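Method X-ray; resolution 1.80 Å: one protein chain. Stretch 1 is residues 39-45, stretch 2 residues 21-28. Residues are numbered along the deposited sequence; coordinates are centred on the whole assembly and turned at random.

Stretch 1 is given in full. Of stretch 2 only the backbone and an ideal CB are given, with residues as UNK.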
ATOM      1  N   ASP A  39      11.570  -4.861  19.865  1.00 28.53           N
ATOM      2  CA  ASP A  39      12.338  -4.596  18.642  1.00 28.43           C
ATOM      3  C   ASP A  39      12.629  -3.104  18.559  1.00 28.57           C
ATOM      4  O   ASP A  39      13.746  -2.704  18.210  1.00 27.70           O
ATOM      5  CB  ASP A  39      11.580  -5.006  17.373  1.00 29.19           C
ATOM      6  CG  ASP A  39      11.391  -6.524  17.230  1.00 32.89           C
ATOM      7  OD1 ASP A  39      12.274  -7.307  17.671  1.00 31.25           O
ATOM      8  OD2 ASP A  39      10.352  -6.929  16.649  1.00 31.71           O
ATOM      9  N   VAL A  40      11.628  -2.272  18.854  1.00 28.70           N
ATOM     10  CA  VAL A  40      11.851  -0.822  18.806  1.00 28.45           C
ATOM     11  C   VAL A  40      12.902  -0.434  19.849  1.00 29.69           C
ATOM     12  O   VAL A  40      13.889   0.286  19.543  1.00 26.91           O
ATOM     13  CB  VAL A  40      10.520  -0.039  19.034  1.00 29.01           C
ATOM     14  CG1 VAL A  40      10.780   1.463  19.069  1.00 30.93           C
ATOM     15  CG2 VAL A  40       9.524  -0.347  17.926  1.00 29.64           C
ATOM     16  N   TYR A  41      12.708  -0.896  21.081  1.00 27.98           N
ATOM     17  CA  TYR A  41      13.655  -0.631  22.183  1.00 28.89           C
ATOM     18  C   TYR A  41      15.094  -1.055  21.843  1.00 29.37           C
ATOM     19  O   TYR A  41      16.073  -0.273  22.037  1.00 29.93           O
ATOM     20  CB  TYR A  41      13.163  -1.376  23.449  1.00 25.95           C
ATOM     21  CG  TYR A  41      14.157  -1.410  24.576  1.00 31.62           C
ATOM     22  CD1 TYR A  41      14.394  -0.283  25.352  1.00 27.20           C
ATOM     23  CD2 TYR A  41      14.868  -2.580  24.861  1.00 31.32           C
ATOM     24  CE1 TYR A  41      15.327  -0.322  26.413  1.00 30.54           C
ATOM     25  CE2 TYR A  41      15.796  -2.626  25.903  1.00 32.96           C
ATOM     26  CZ  TYR A  41      16.020  -1.498  26.667  1.00 32.40           C
ATOM     27  OH  TYR A  41      16.976  -1.555  27.660  1.00 32.95           O
ATOM     28  N   LYS A  42      15.243  -2.263  21.312  1.00 28.39           N
ATOM     29  CA  LYS A  42      16.564  -2.774  20.948  1.00 33.43           C
ATOM     30  C   LYS A  42      17.187  -1.917  19.852  1.00 34.65           C
ATOM     31  O   LYS A  42      18.392  -1.609  19.913  1.00 35.60           O
ATOM     32  CB  LYS A  42      16.485  -4.219  20.474  1.00 34.95           C
ATOM     33  CG  LYS A  42      16.267  -5.215  21.619  1.00 45.67           C
ATOM     34  CD  LYS A  42      15.884  -6.585  21.072  1.00 51.28           C
ATOM     35  CE  LYS A  42      15.599  -7.581  22.191  1.00 54.00           C
ATOM     36  NZ  LYS A  42      15.153  -8.894  21.643  1.00 58.25           N
ATOM     37  N   ALA A  43      16.389  -1.548  18.851  1.00 34.63           N
ATOM     38  CA  ALA A  43      16.902  -0.688  17.762  1.00 37.49           C
ATOM     39  C   ALA A  43      17.368   0.633  18.353  1.00 38.82           C
ATOM     40  O   ALA A  43      18.433   1.150  17.990  1.00 41.47           O
ATOM     41  CB  ALA A  43      15.826  -0.434  16.732  1.00 35.59           C
ATOM     42  N   LEU A  44      16.579   1.193  19.259  1.00 38.55           N
ATOM     43  CA  LEU A  44      16.949   2.444  19.904  1.00 40.91           C
ATOM     44  C   LEU A  44      18.214   2.306  20.735  1.00 42.91           C
ATOM     45  O   LEU A  44      19.062   3.206  20.733  1.00 43.20           O
ATOM     46  CB  LEU A  44      15.816   2.951  20.785  1.00 39.90           C
ATOM     47  CG  LEU A  44      14.635   3.573  20.040  1.00 40.97           C
ATOM     48  CD1 LEU A  44      13.514   3.845  21.017  1.00 40.56           C
ATOM     49  CD2 LEU A  44      15.098   4.850  19.334  1.00 41.85           C
ATOM     50  N   MET A  45      18.352   1.194  21.454  1.00 43.01           N
ATOM     51  CA  MET A  45      19.551   0.974  22.266  1.00 45.06           C
ATOM     52  C   MET A  45      20.776   0.822  21.384  1.00 46.79           C
ATOM     53  O   MET A  45      21.856   1.299  21.731  1.00 47.10           O
ATOM     54  CB  MET A  45      19.414  -0.266  23.144  1.00 46.08           C
ATOM     55  CG  MET A  45      18.422  -0.105  24.288  1.00 46.23           C
ATOM     56  SD  MET A  45      18.737   1.241  25.483  1.00 50.60           S
ATOM     57  CE  MET A  45      20.114   0.568  26.426  1.00 51.29           C
ATOM     58  N   UNK A  21       9.243  11.703  19.140  1.00 38.19           N
ATOM     59  CA  UNK A  21       9.885  11.869  17.849  1.00 37.08           C
ATOM     60  C   UNK A  21      10.847  10.738  17.498  1.00 35.70           C
ATOM     61  O   UNK A  21      10.831  10.213  16.371  1.00 36.70           O
ATOM     62  CB  UNK A  21      10.634  13.203  17.821  1.00 37.08           C
ATOM     63  N   UNK A  22      11.677  10.324  18.453  1.00 34.55           N
ATOM     64  CA  UNK A  22      12.614   9.258  18.171  1.00 34.00           C
ATOM     65  C   UNK A  22      11.922   7.919  17.836  1.00 32.52           C
ATOM     66  O   UNK A  22      12.355   7.192  16.946  1.00 32.84           O
ATOM     67  CB  UNK A  22      13.546   9.077  19.371  1.00 34.00           C
ATOM     68  N   UNK A  23      10.844   7.609  18.542  1.00 33.87           N
ATOM     69  CA  UNK A  23      10.140   6.349  18.277  1.00 32.52           C
ATOM     70  C   UNK A  23       9.463   6.365  16.902  1.00 32.78           C
ATOM     71  O   UNK A  23       9.508   5.382  16.149  1.00 31.31           O
ATOM     72  CB  UNK A  23       9.100   6.086  19.368  1.00 32.52           C
ATOM     73  N   UNK A  24       8.853   7.488  16.549  1.00 32.35           N
ATOM     74  CA  UNK A  24       8.242   7.592  15.243  1.00 32.63           C
ATOM     75  C   UNK A  24       9.312   7.452  14.134  1.00 31.83           C
ATOM     76  O   UNK A  24       9.056   6.873  13.084  1.00 31.02           O
ATOM     77  CB  UNK A  24       7.498   8.923  15.117  1.00 32.63           C
ATOM     78  N   UNK A  25      10.519   7.961  14.372  1.00 33.51           N
ATOM     79  CA  UNK A  25      11.580   7.866  13.370  1.00 35.03           C
ATOM     80  C   UNK A  25      12.035   6.424  13.262  1.00 35.42           C
ATOM     81  O   UNK A  25      12.336   5.937  12.167  1.00 33.40           O
ATOM     82  CB  UNK A  25      12.757   8.778  13.721  1.00 35.03           C
ATOM     83  N   UNK A  26      12.076   5.730  14.402  1.00 35.96           N
ATOM     84  CA  UNK A  26      12.463   4.334  14.379  1.00 36.36           C
ATOM     85  C   UNK A  26      11.436   3.542  13.573  1.00 35.06           C
ATOM     86  O   UNK A  26      11.796   2.664  12.781  1.00 35.10           O
ATOM     87  CB  UNK A  26      12.592   3.780  15.799  1.00 36.36           C
ATOM     88  N   UNK A  27      10.155   3.834  13.776  1.00 34.39           N
ATOM     89  CA  UNK A  27       9.113   3.131  13.041  1.00 35.14           C
ATOM     90  C   UNK A  27       9.223   3.398  11.553  1.00 36.28           C
ATOM     91  O   UNK A  27       9.009   2.496  10.731  1.00 36.05           O
ATOM     92  CB  UNK A  27       7.729   3.541  13.548  1.00 35.14           C
ATOM     93  N   UNK A  28       9.541   4.640  11.210  1.00 37.95           N
ATOM     94  CA  UNK A  28       9.655   5.014   9.797  1.00 41.44           C
ATOM     95  C   UNK A  28      10.699   4.190   9.045  1.00 44.80           C
ATOM     96  O   UNK A  28      10.442   3.741   7.927  1.00 46.23           O
ATOM     97  CB  UNK A  28      10.002   6.500   9.682  1.00 41.44           C
TER

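Both stretches are helical, and their axes cross at 102° with a closest approach of 10.3 Å, so contact is confined to a patch around the crossing. There stretch 1 offers Val40, Ala43 and Leu44, a surface of methyl groups without charge. Helical backbone angles throughout stretch 2 disfavour proline and glycine but otherwise leave the choice wide.

Position 21 has nothing of stretch 1 within 5.5 Å of its ideal CB, so almost any helix-compatible residue would suit. It is Val21, which makes no contact here.

At position 22 CA-to-CB points toward stretch 1, and the ideal CB lies 4.5 Å from Leu44 CD2. An aliphatic residue could cover that methyl; a long polar one could lend its first carbons and carry its end elsewhere. The residue is Lys22, whose end leads away, its NZ hydrogen-bonded elsewhere in the structure. Its closest atom to Leu44 is in the backbone: O lies 4.3 Å from Leu44 CD2.

Position 23 points sideways, its ideal CB 4.9 Å from Val40 CG1 and 5.2 Å from Leu44 CD1. A branched or long aliphatic residue, such as valine, leucine, isoleucine or methionine, could reach these methyls. Ile23 touches both neighbours: its CG2 is 4.3 Å from Val40 CG1, and its CG1 is 4.1 Å from Leu44 CD1.

Positions 24 and 25 are out of reach, and stretch 1 sets no demand on them. They are Leu24 and Gln25.

Position 26 is the centre of the contact. Its CA is 6.8 Å from Val40 CA, CA-to-CB points toward stretch 1, and the ideal CB lies 4.4 Å from Val40 CG1, 4.5 Å from Leu44 CD2 and 5.4 Å from Ala43 CB. The small side chain of Ala43 leaves space beside it, so a long, flexible apolar residue suits well; leucine or isoleucine would also be plausible. Met26, with chi angles t, p, p, bends along this surface. Its CG packs 4.1 Å from Val40 CG1, its SD 3.5 Å from Ala43 CB, and its CE 3.7 Å from Leu44 CD2.

Position 27 points sideways, with no atom of stretch 1 within 5.5 Å of its ideal CB. A short side chain would miss the contact, whereas a longer aliphatic one could approach Val40. Leu27 does so: its end comes nearer, bringing CD2 to 4.3 Å from Val40 CG2.

Position 28 lies beyond the patch, where stretch 1 imposes no preference; it is Asp28.

Stretch 2 21-28: VKILQMLD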
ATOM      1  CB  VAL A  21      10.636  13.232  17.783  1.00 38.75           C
ATOM      2  CG1 VAL A  21      11.552  13.260  16.560  1.00 40.68           C
ATOM      3  CG2 VAL A  21       9.625  14.351  17.725  1.00 39.59           C
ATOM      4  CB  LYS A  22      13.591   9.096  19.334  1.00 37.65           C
ATOM      5  CG  LYS A  22      14.685  10.179  19.320  1.00 41.12           C
ATOM      6  CD  LYS A  22      15.661  10.062  20.483  1.00 48.34           C
ATOM      7  CE  LYS A  22      16.766  11.139  20.350  1.00 49.41           C
ATOM      8  NZ  LYS A  22      17.221  11.241  18.923  1.00 53.00           N
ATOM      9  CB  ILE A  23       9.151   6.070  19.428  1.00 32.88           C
ATOM     10  CG1 ILE A  23       9.972   5.803  20.699  1.00 33.83           C
ATOM     11  CG2 ILE A  23       8.217   4.897  19.050  1.00 31.45           C
ATOM     12  CD1 ILE A  23       9.191   5.771  22.002  1.00 33.40           C
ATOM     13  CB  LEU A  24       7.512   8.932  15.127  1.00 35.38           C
ATOM     14  CG  LEU A  24       6.574   9.073  13.929  1.00 38.71           C
ATOM     15  CD1 LEU A  24       5.460   8.042  14.018  1.00 36.87           C
ATOM     16  CD2 LEU A  24       5.989  10.498  13.910  1.00 40.61           C
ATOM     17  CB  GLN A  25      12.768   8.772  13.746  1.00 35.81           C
ATOM     18  CG  GLN A  25      12.465  10.256  13.606  1.00 42.57           C
ATOM     19  CD  GLN A  25      13.566  11.131  14.197  1.00 47.30           C
ATOM     20  OE1 GLN A  25      14.359  10.672  15.019  1.00 48.26           O
ATOM     21  NE2 GLN A  25      13.597  12.407  13.795  1.00 47.80           N
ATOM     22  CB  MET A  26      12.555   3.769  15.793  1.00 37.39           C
ATOM     23  CG  MET A  26      13.123   2.369  15.808  1.00 44.31           C
ATOM     24  SD  MET A  26      14.690   2.348  14.889  1.00 50.72           S
ATOM     25  CE  MET A  26      15.676   3.471  15.902  1.00 48.87           C
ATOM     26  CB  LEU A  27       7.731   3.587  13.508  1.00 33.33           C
ATOM     27  CG  LEU A  27       7.319   3.062  14.877  1.00 34.13           C
ATOM     28  CD1 LEU A  27       5.957   3.643  15.256  1.00 36.58           C
ATOM     29  CD2 LEU A  27       7.286   1.533  14.835  1.00 34.88           C
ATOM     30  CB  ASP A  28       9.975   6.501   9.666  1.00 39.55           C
ATOM     31  CG  ASP A  28       8.789   7.381  10.011  1.00 40.89           C
ATOM     32  OD1 ASP A  28       7.648   6.867  10.028  1.00 38.51           O
ATOM     33  OD2 ASP A  28       8.992   8.587  10.266  1.00 41.09           O
TER
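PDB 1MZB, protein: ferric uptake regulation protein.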